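Local coordinates for ABC transporter substrate binding protein (Ribose) (Agrobacterium vitis, PDB 5DKV) that binds alpha-D-tagatopyranose and probably serves as the soluble receptor that delivers a sugar to a membrane ABC transporter, at residues T305-S310 with P315-F320; A31-L36 with V74-A79; L153-G158 with I268-A273. All blocks are in the same frame, centred on the assembly; numbering follows the deposited sequence.

Contact 1: residues T305-S310 with P315-F320; sequences TVINKS and PAVARF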
loop_
_atom_site.group_PDB
_atom_site.type_symbol
_atom_site.label_atom_id
_atom_site.label_comp_id
_atom_site.label_asym_id
_atom_site.label_seq_id
_atom_site.Cartn_x
_atom_site.Cartn_y
_atom_site.Cartn_z
ATOM N N THR A 305 -5.215 -3.267 -10.538
ATOM C CA THR A 305 -5.777 -2.742 -11.772
ATOM C C THR A 305 -4.722 -1.836 -12.386
ATOM O O THR A 305 -4.347 -0.830 -11.783
ATOM C CB THR A 305 -7.076 -1.966 -11.519
ATOM O OG1 THR A 305 -8.070 -2.843 -10.970
ATOM C CG2 THR A 305 -7.623 -1.358 -12.808
ATOM N N VAL A 306 -4.241 -2.201 -13.571
ATOM C CA VAL A 306 -3.244 -1.392 -14.279
ATOM C C VAL A 306 -3.973 -0.348 -15.127
ATOM O O VAL A 306 -4.765 -0.685 -15.997
ATOM C CB VAL A 306 -2.335 -2.268 -15.132
ATOM C CG1 VAL A 306 -1.254 -1.419 -15.814
ATOM C CG2 VAL A 306 -1.677 -3.360 -14.244
ATOM N N ILE A 307 -3.722 0.923 -14.819
ATOM C CA ILE A 307 -4.402 2.045 -15.443
ATOM C C ILE A 307 -3.437 2.739 -16.399
ATOM O O ILE A 307 -2.288 3.039 -16.045
ATOM C CB ILE A 307 -4.950 3.066 -14.387
ATOM C CG1 ILE A 307 -5.771 2.340 -13.321
ATOM C CG2 ILE A 307 -5.814 4.146 -15.084
ATOM C CD1 ILE A 307 -6.298 3.255 -12.197
ATOM N N ASN A 308 -3.890 2.959 -17.628
ATOM C CA ASN A 308 -3.095 3.662 -18.623
ATOM C C ASN A 308 -3.905 4.807 -19.230
ATOM O O ASN A 308 -5.047 5.031 -18.844
ATOM C CB ASN A 308 -2.630 2.689 -19.717
ATOM C CG ASN A 308 -3.793 2.000 -20.422
ATOM O OD1 ASN A 308 -4.645 2.660 -20.999
ATOM N ND2 ASN A 308 -3.806 0.677 -20.411
ATOM N N LYS A 309 -3.319 5.513 -20.190
ATOM C CA LYS A 309 -3.945 6.660 -20.834
ATOM C C LYS A 309 -5.288 6.328 -21.476
ATOM O O LYS A 309 -6.184 7.160 -21.511
ATOM C CB LYS A 309 -2.999 7.213 -21.913
ATOM C CG LYS A 309 -3.289 8.607 -22.394
ATOM C CD LYS A 309 -2.328 8.964 -23.539
ATOM C CE LYS A 309 -2.218 10.467 -23.782
ATOM N NZ LYS A 309 -3.538 11.169 -23.858
ATOM N N SER A 310 -5.413 5.103 -21.980
ATOM C CA SER A 310 -6.588 4.709 -22.737
ATOM C C SER A 310 -7.694 4.216 -21.847
ATOM O O SER A 310 -8.840 4.613 -22.026
ATOM C CB SER A 310 -6.246 3.618 -23.745
ATOM O OG SER A 310 -5.371 4.143 -24.709
ATOM N N PRO A 315 -15.182 2.361 -17.554
ATOM C CA PRO A 315 -15.817 2.490 -16.228
ATOM C C PRO A 315 -15.373 1.483 -15.194
ATOM O O PRO A 315 -15.232 1.834 -14.017
ATOM C CB PRO A 315 -17.314 2.293 -16.530
ATOM C CG PRO A 315 -17.402 1.880 -18.007
ATOM C CD PRO A 315 -16.156 2.376 -18.652
ATOM N N ALA A 316 -15.208 0.234 -15.619
ATOM C CA ALA A 316 -14.720 -0.809 -14.742
ATOM C C ALA A 316 -13.344 -0.455 -14.180
ATOM O O ALA A 316 -12.939 -1.013 -13.173
ATOM C CB ALA A 316 -14.663 -2.138 -15.489
ATOM N N VAL A 317 -12.621 0.448 -14.849
ATOM C CA VAL A 317 -11.261 0.821 -14.416
ATOM C C VAL A 317 -11.258 2.058 -13.536
ATOM O O VAL A 317 -10.628 2.061 -12.473
ATOM C CB VAL A 317 -10.328 1.063 -15.646
ATOM C CG1 VAL A 317 -8.966 1.500 -15.212
ATOM C CG2 VAL A 317 -10.219 -0.201 -16.468
ATOM N N ALA A 318 -11.956 3.110 -13.962
ATOM C CA ALA A 318 -11.936 4.384 -13.237
ATOM C C ALA A 318 -12.466 4.266 -11.807
ATOM O O ALA A 318 -12.110 5.052 -10.940
ATOM C CB ALA A 318 -12.735 5.428 -13.994
ATOM N N ARG A 319 -13.316 3.282 -11.580
ATOM C CA ARG A 319 -13.865 3.053 -10.249
ATOM C C ARG A 319 -12.801 2.623 -9.252
ATOM O O ARG A 319 -13.065 2.601 -8.044
ATOM C CB ARG A 319 -14.950 1.999 -10.309
ATOM C CG ARG A 319 -14.460 0.642 -10.745
ATOM C CD ARG A 319 -15.644 -0.269 -11.057
ATOM N NE ARG A 319 -15.236 -1.620 -11.446
ATOM C CZ ARG A 319 -15.412 -2.715 -10.708
ATOM N NH1 ARG A 319 -15.992 -2.659 -9.510
ATOM N NH2 ARG A 319 -15.000 -3.886 -11.177
ATOM N N PHE A 320 -11.607 2.268 -9.744
ATOM C CA PHE A 320 -10.495 1.851 -8.861
ATOM C C PHE A 320 -9.584 3.030 -8.491
ATOM O O PHE A 320 -8.680 2.902 -7.640
ATOM C CB PHE A 320 -9.674 0.736 -9.512
ATOM C CG PHE A 320 -10.384 -0.585 -9.528
ATOM C CD1 PHE A 320 -10.393 -1.377 -8.391
ATOM C CD2 PHE A 320 -11.074 -1.014 -10.652
ATOM C CE1 PHE A 320 -11.054 -2.579 -8.385
ATOM C CE2 PHE A 320 -11.745 -2.232 -10.655
ATOM C CZ PHE A 320 -11.736 -3.012 -9.519
#

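Contact 2: residues A31-L36 with V74-A79; sequences ALIPGL and VPVLDA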
loop_
_atom_site.group_PDB
_atom_site.type_symbol
_atom_site.label_atom_id
_atom_site.label_comp_id
_atom_site.label_asym_id
_atom_site.label_seq_id
_atom_site.Cartn_x
_atom_site.Cartn_y
_atom_site.Cartn_z
ATOM N N ALA A 31 -12.338 -2.011 15.154
ATOM C CA ALA A 31 -11.428 -0.886 14.995
ATOM C C ALA A 31 -10.611 -1.012 13.718
ATOM O O ALA A 31 -10.285 -2.121 13.298
ATOM C CB ALA A 31 -10.517 -0.798 16.164
ATOM N N LEU A 32 -10.315 0.124 13.103
ATOM C CA LEU A 32 -9.435 0.186 11.937
ATOM C C LEU A 32 -8.405 1.265 12.184
ATOM O O LEU A 32 -8.748 2.419 12.379
ATOM C CB LEU A 32 -10.221 0.451 10.646
ATOM C CG LEU A 32 -9.374 0.685 9.400
ATOM C CD1 LEU A 32 -8.423 -0.491 9.079
ATOM C CD2 LEU A 32 -10.323 0.968 8.210
ATOM N N ILE A 33 -7.140 0.847 12.208
ATOM C CA ILE A 33 -6.006 1.714 12.431
ATOM C C ILE A 33 -5.142 1.734 11.152
ATOM O O ILE A 33 -4.452 0.774 10.845
ATOM C CB ILE A 33 -5.168 1.244 13.645
ATOM C CG1 ILE A 33 -6.026 1.220 14.914
ATOM C CG2 ILE A 33 -3.952 2.194 13.817
ATOM C CD1 ILE A 33 -5.354 0.626 16.146
ATOM N N PRO A 34 -5.205 2.823 10.386
ATOM C CA PRO A 34 -4.457 2.881 9.117
ATOM C C PRO A 34 -2.976 3.127 9.369
ATOM O O PRO A 34 -2.573 3.420 10.501
ATOM C CB PRO A 34 -5.082 4.069 8.400
ATOM C CG PRO A 34 -5.390 4.998 9.540
ATOM C CD PRO A 34 -5.890 4.097 10.667
ATOM N N GLY A 35 -2.178 3.042 8.316
ATOM C CA GLY A 35 -0.787 3.425 8.424
ATOM C C GLY A 35 -0.584 4.931 8.509
ATOM O O GLY A 35 0.394 5.396 9.103
ATOM N N LEU A 36 -1.496 5.677 7.892
ATOM C CA LEU A 36 -1.420 7.124 7.747
ATOM C C LEU A 36 -2.834 7.601 7.437
ATOM O O LEU A 36 -3.477 7.043 6.563
ATOM C CB LEU A 36 -0.446 7.504 6.602
ATOM C CG LEU A 36 -0.428 8.943 6.078
ATOM C CD1 LEU A 36 -0.211 9.888 7.226
ATOM C CD2 LEU A 36 0.666 9.086 5.006
ATOM N N VAL A 74 1.708 3.727 17.814
ATOM C CA VAL A 74 1.465 2.919 19.003
ATOM C C VAL A 74 0.565 3.630 20.037
ATOM O O VAL A 74 -0.337 2.993 20.599
ATOM C CB VAL A 74 2.809 2.448 19.645
ATOM C CG1 VAL A 74 2.612 1.862 21.070
ATOM C CG2 VAL A 74 3.452 1.407 18.732
ATOM N N PRO A 75 0.759 4.948 20.275
ATOM C CA PRO A 75 -0.201 5.610 21.167
ATOM C C PRO A 75 -1.650 5.586 20.673
ATOM O O PRO A 75 -2.587 5.543 21.490
ATOM C CB PRO A 75 0.308 7.047 21.227
ATOM C CG PRO A 75 1.792 6.924 20.975
ATOM C CD PRO A 75 1.969 5.763 20.060
ATOM N N VAL A 76 -1.833 5.656 19.363
ATOM C CA VAL A 76 -3.165 5.514 18.807
ATOM C C VAL A 76 -3.706 4.122 19.086
ATOM O O VAL A 76 -4.858 3.964 19.511
ATOM C CB VAL A 76 -3.167 5.775 17.307
ATOM C CG1 VAL A 76 -4.549 5.478 16.705
ATOM C CG2 VAL A 76 -2.760 7.214 17.047
ATOM N N LEU A 77 -2.884 3.111 18.819
ATOM C CA LEU A 77 -3.269 1.738 19.108
ATOM C C LEU A 77 -3.656 1.598 20.577
ATOM O O LEU A 77 -4.682 0.996 20.894
ATOM C CB LEU A 77 -2.150 0.778 18.754
ATOM C CG LEU A 77 -2.291 -0.659 19.252
ATOM C CD1 LEU A 77 -3.495 -1.371 18.682
ATOM C CD2 LEU A 77 -1.011 -1.391 18.941
ATOM N N ASP A 78 -2.865 2.172 21.470
ATOM C CA ASP A 78 -3.219 2.082 22.885
ATOM C C ASP A 78 -4.560 2.759 23.179
ATOM O O ASP A 78 -5.340 2.238 23.984
ATOM C CB ASP A 78 -2.102 2.662 23.754
ATOM C CG ASP A 78 -0.884 1.740 23.809
ATOM O OD1 ASP A 78 -1.055 0.530 23.561
ATOM O OD2 ASP A 78 0.232 2.214 24.078
ATOM N N ALA A 79 -4.837 3.893 22.533
ATOM C CA ALA A 79 -6.107 4.588 22.763
ATOM C C ALA A 79 -7.258 3.740 22.268
ATOM O O ALA A 79 -8.342 3.711 22.869
ATOM C CB ALA A 79 -6.117 5.956 22.071
#

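Contact 3: residues L153-G158 with I268-A273; sequences LALAIG and IDFAIA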
loop_
_atom_site.group_PDB
_atom_site.type_symbol
_atom_site.label_atom_id
_atom_site.label_comp_id
_atom_site.label_asym_id
_atom_site.label_seq_id
_atom_site.Cartn_x
_atom_site.Cartn_y
_atom_site.Cartn_z
ATOM N N LEU A 153 7.348 -0.698 -16.880
ATOM C CA LEU A 153 8.399 0.282 -17.134
ATOM C C LEU A 153 9.311 -0.193 -18.240
ATOM O O LEU A 153 9.741 0.608 -19.066
ATOM C CB LEU A 153 9.204 0.580 -15.860
ATOM C CG LEU A 153 10.205 1.734 -15.944
ATOM C CD1 LEU A 153 9.501 3.037 -16.272
ATOM C CD2 LEU A 153 10.990 1.863 -14.644
ATOM N N ALA A 154 9.616 -1.490 -18.281
ATOM C CA ALA A 154 10.478 -1.992 -19.341
ATOM C C ALA A 154 9.821 -1.750 -20.692
ATOM O O ALA A 154 10.487 -1.426 -21.677
ATOM C CB ALA A 154 10.773 -3.487 -19.139
ATOM N N LEU A 155 8.505 -1.928 -20.738
ATOM C CA LEU A 155 7.755 -1.682 -21.976
ATOM C C LEU A 155 7.848 -0.210 -22.367
ATOM O O LEU A 155 8.089 0.143 -23.535
ATOM C CB LEU A 155 6.288 -2.093 -21.802
ATOM C CG LEU A 155 5.364 -1.927 -23.000
ATOM C CD1 LEU A 155 5.761 -2.902 -24.086
ATOM C CD2 LEU A 155 3.918 -2.150 -22.563
ATOM N N ALA A 156 7.671 0.652 -21.379
ATOM C CA ALA A 156 7.623 2.085 -21.617
ATOM C C ALA A 156 8.954 2.618 -22.162
ATOM O O ALA A 156 8.950 3.525 -22.998
ATOM C CB ALA A 156 7.250 2.810 -20.342
ATOM N N ILE A 157 10.073 2.035 -21.723
ATOM C CA ILE A 157 11.402 2.515 -22.124
ATOM C C ILE A 157 11.996 1.690 -23.273
ATOM O O ILE A 157 13.150 1.879 -23.648
ATOM C CB ILE A 157 12.393 2.535 -20.928
ATOM C CG1 ILE A 157 12.741 1.117 -20.444
ATOM C CG2 ILE A 157 11.831 3.421 -19.810
ATOM C CD1 ILE A 157 13.738 1.094 -19.275
ATOM N N GLY A 158 11.201 0.796 -23.854
ATOM C CA GLY A 158 11.665 0.028 -25.004
ATOM C C GLY A 158 12.726 -0.985 -24.624
ATOM O O GLY A 158 13.598 -1.330 -25.418
ATOM N N ILE A 268 2.865 10.335 -16.687
ATOM C CA ILE A 268 3.042 8.964 -16.209
ATOM C C ILE A 268 2.456 8.048 -17.263
ATOM O O ILE A 268 1.495 8.431 -17.946
ATOM C CB ILE A 268 2.404 8.709 -14.817
ATOM C CG1 ILE A 268 0.884 8.728 -14.871
ATOM C CG2 ILE A 268 2.888 9.765 -13.820
ATOM C CD1 ILE A 268 0.237 8.253 -13.567
ATOM N N ASP A 269 3.069 6.872 -17.430
ATOM C CA ASP A 269 2.629 5.898 -18.418
ATOM C C ASP A 269 1.665 4.862 -17.834
ATOM O O ASP A 269 0.738 4.435 -18.525
ATOM C CB ASP A 269 3.829 5.182 -19.034
ATOM C CG ASP A 269 4.388 5.920 -20.245
ATOM O OD1 ASP A 269 4.282 7.163 -20.288
ATOM O OD2 ASP A 269 4.918 5.252 -21.158
ATOM N N PHE A 270 1.896 4.446 -16.584
ATOM C CA PHE A 270 1.045 3.475 -15.917
ATOM C C PHE A 270 0.902 3.818 -14.450
ATOM O O PHE A 270 1.867 4.224 -13.809
ATOM C CB PHE A 270 1.605 2.047 -16.034
ATOM C CG PHE A 270 1.764 1.571 -17.442
ATOM C CD1 PHE A 270 0.690 1.035 -18.112
ATOM C CD2 PHE A 270 2.992 1.645 -18.085
ATOM C CE1 PHE A 270 0.803 0.596 -19.387
ATOM C CE2 PHE A 270 3.125 1.217 -19.387
ATOM C CZ PHE A 270 2.037 0.677 -20.045
ATOM N N ALA A 271 -0.298 3.625 -13.937
ATOM C CA ALA A 271 -0.537 3.633 -12.505
ATOM C C ALA A 271 -0.982 2.245 -12.106
ATOM O O ALA A 271 -1.898 1.687 -12.700
ATOM C CB ALA A 271 -1.579 4.678 -12.128
ATOM N N ILE A 272 -0.308 1.673 -11.116
ATOM C CA ILE A 272 -0.660 0.351 -10.606
ATOM C C ILE A 272 -1.575 0.506 -9.373
ATOM O O ILE A 272 -1.107 0.717 -8.264
ATOM C CB ILE A 272 0.593 -0.492 -10.240
ATOM C CG1 ILE A 272 1.668 -0.458 -11.343
ATOM C CG2 ILE A 272 0.164 -1.928 -9.922
ATOM C CD1 ILE A 272 1.168 -0.816 -12.699
ATOM N N ALA A 273 -2.889 0.461 -9.597
ATOM C CA ALA A 273 -3.888 0.596 -8.526
ATOM C C ALA A 273 -3.944 -0.678 -7.693
ATOM O O ALA A 273 -4.119 -1.763 -8.214
ATOM C CB ALA A 273 -5.287 0.918 -9.112
#

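Contact 1: residues T305-S310 with P315-F320
Ile307 and Val317 are the residues whose CA atoms come nearest, 7.0 Å apart, where the last strand of this type I periplasmic binding fold (299-307) is followed, after a short connection, by the short helix 315-318. No hydrogen bond joins the two segments, which bury 213 Å² between them. Thr305 meets Phe320 through its hydroxyl. OG1 stands 3.4 Å above the plane of the phenyl ring and over its centre, so the hydroxyl oxygen sits over one ring face instead of meeting an edge; the two side chains cross at about a right angle. The polar need of OG1 is met by a hydrogen bond with His275 NE2, and the imidazole of His275 also stacks with Phe320, so one histidine ties both partners together. With OG1 beside the backbone N (chi1 -62°), the threonine turns its other branch, CG2, to Val317 CG1, 4.0 Å away. The same valine methyl rests on Ile307, whose side chain runs past it in the opposite direction. Val317 CG1 therefore bridges the two strand residues. Backbone bonds of Thr305 with Ala273 and of Ile307 with Ala271 fix the strand in the sheet, while Val306, between them, turns its side chain away from the helix. Ile307 is the buried residue of the group, and its CG1 lies 3.8 Å from Val317 CG1.

Contact 2: residues A31-L36 with V74-A79
Ile33, at the end of the first strand, meets the helix 70-81 through Val76 and Leu77; the closest CA pair is Ile33 with Leu77, 7.2 Å apart. Along the helical segment, Val74 O accepts from Asp78 N at 2.8 Å and Pro75 O from Ala79 N at 3.0 Å, carrying the helix on beyond a kink at Pro75. Val76 comes next: its CB points toward the strand, and its CG1 lies 4.4 Å from Ile33 CG2, a loose apolar contact. Leu77 is more closely engaged. Its CD1 is 3.7 Å from Ile33 CD1, the two side chains crossing at about a right angle, and the same isoleucine methyl also sits 3.8 Å from Leu77 CA, against the helix backbone itself. An extended end (chi2 173°) carries Ile33 CD1 this far out from the strand. Val80 and Gln73 touch Ile33 too, so the isoleucine projects into the diamond of residues 73, 76, 77 and 80. Strand 59-62, this helix and strand 87-90 form a beta-alpha-beta crossover over strand 29-33, which lies between those strands in the sheet; helix 40-56 packs on Leu32, on the other face. With hydrocarbon contacts alone and 117 Å² buried, the pairing of these two segments is consistent with a fit governed by shape and exclusion of water, not by directional bonds.

Contact 3: residues L153-G158 with I268-A273
Ala156 and Asp269 lie opposite each other at the place where the C-terminal end of helix 142-156, finished by a Schellman motif, packs beside the start of strand 270-273 in this type I periplasmic binding fold. Their CA atoms are 7.1 Å apart, and the methyl CB of Ala156 comes within 3.5 Å of Asp269 OD2. This is a van der Waals contact of a carboxylate oxygen with a methyl group; no hydrogen bond crosses between the segments. The second first-shell pair is apolar: Leu155 CD2 lies 4.2 Å from Phe270 CZ and approaches the ring obliquely. Leu155 is exposed and Phe270 partly so, in a surface contact that buries 143 Å² in all.

The next shell explains how these groups come to meet. Phe270 holds CG beside its backbone N (chi1 -59°), which directs the ring toward the helix, and Val306 of the neighbouring strand 299-307 also touches this phenylalanine. Backbone hydrogen bonds of Asp269 with Val250, and of both Phe270 and Ile272 with Ala252, set the segment alongside strand 249-253. The helix is placed against that same strand by Leu153 on Val251 and Ile157 on Lys249, which makes strand 249-253 the common support of both sides. Ile157 is the first residue to leave helical backbone angles, although its N still bonds to Leu153 O at 3.0 Å. Asp159 N bonds to Ala154 O, the bond of wider sequence span in the Schellman motif. Gly158, with phi +70°, is the C-prime residue of the motif, and its N closes the helix by bonding to Leu155 O at 3.2 Å.

From the N terminus, contact 2 is made first: 37 residues run out from strand 29-33 and return on helix 70-81, closing a loop within the N-terminal lobe. Contact 3 then closes a far longer one, 109 residues, joining the end of helix 142-156 to strand 270-273. Contact 1 comes last and spans only four residues, folding the last helix, 315-318, back on strand 299-307. The three follow in series, none nesting or crossing. Contacts 1 and 3 share neighbouring antiparallel strands and touch directly along them, with Asn308 CB packed 4.0 Å from Asp269 O. Contact 2 lies across the chain's centre, its own centre 31 Å from that of contact 1.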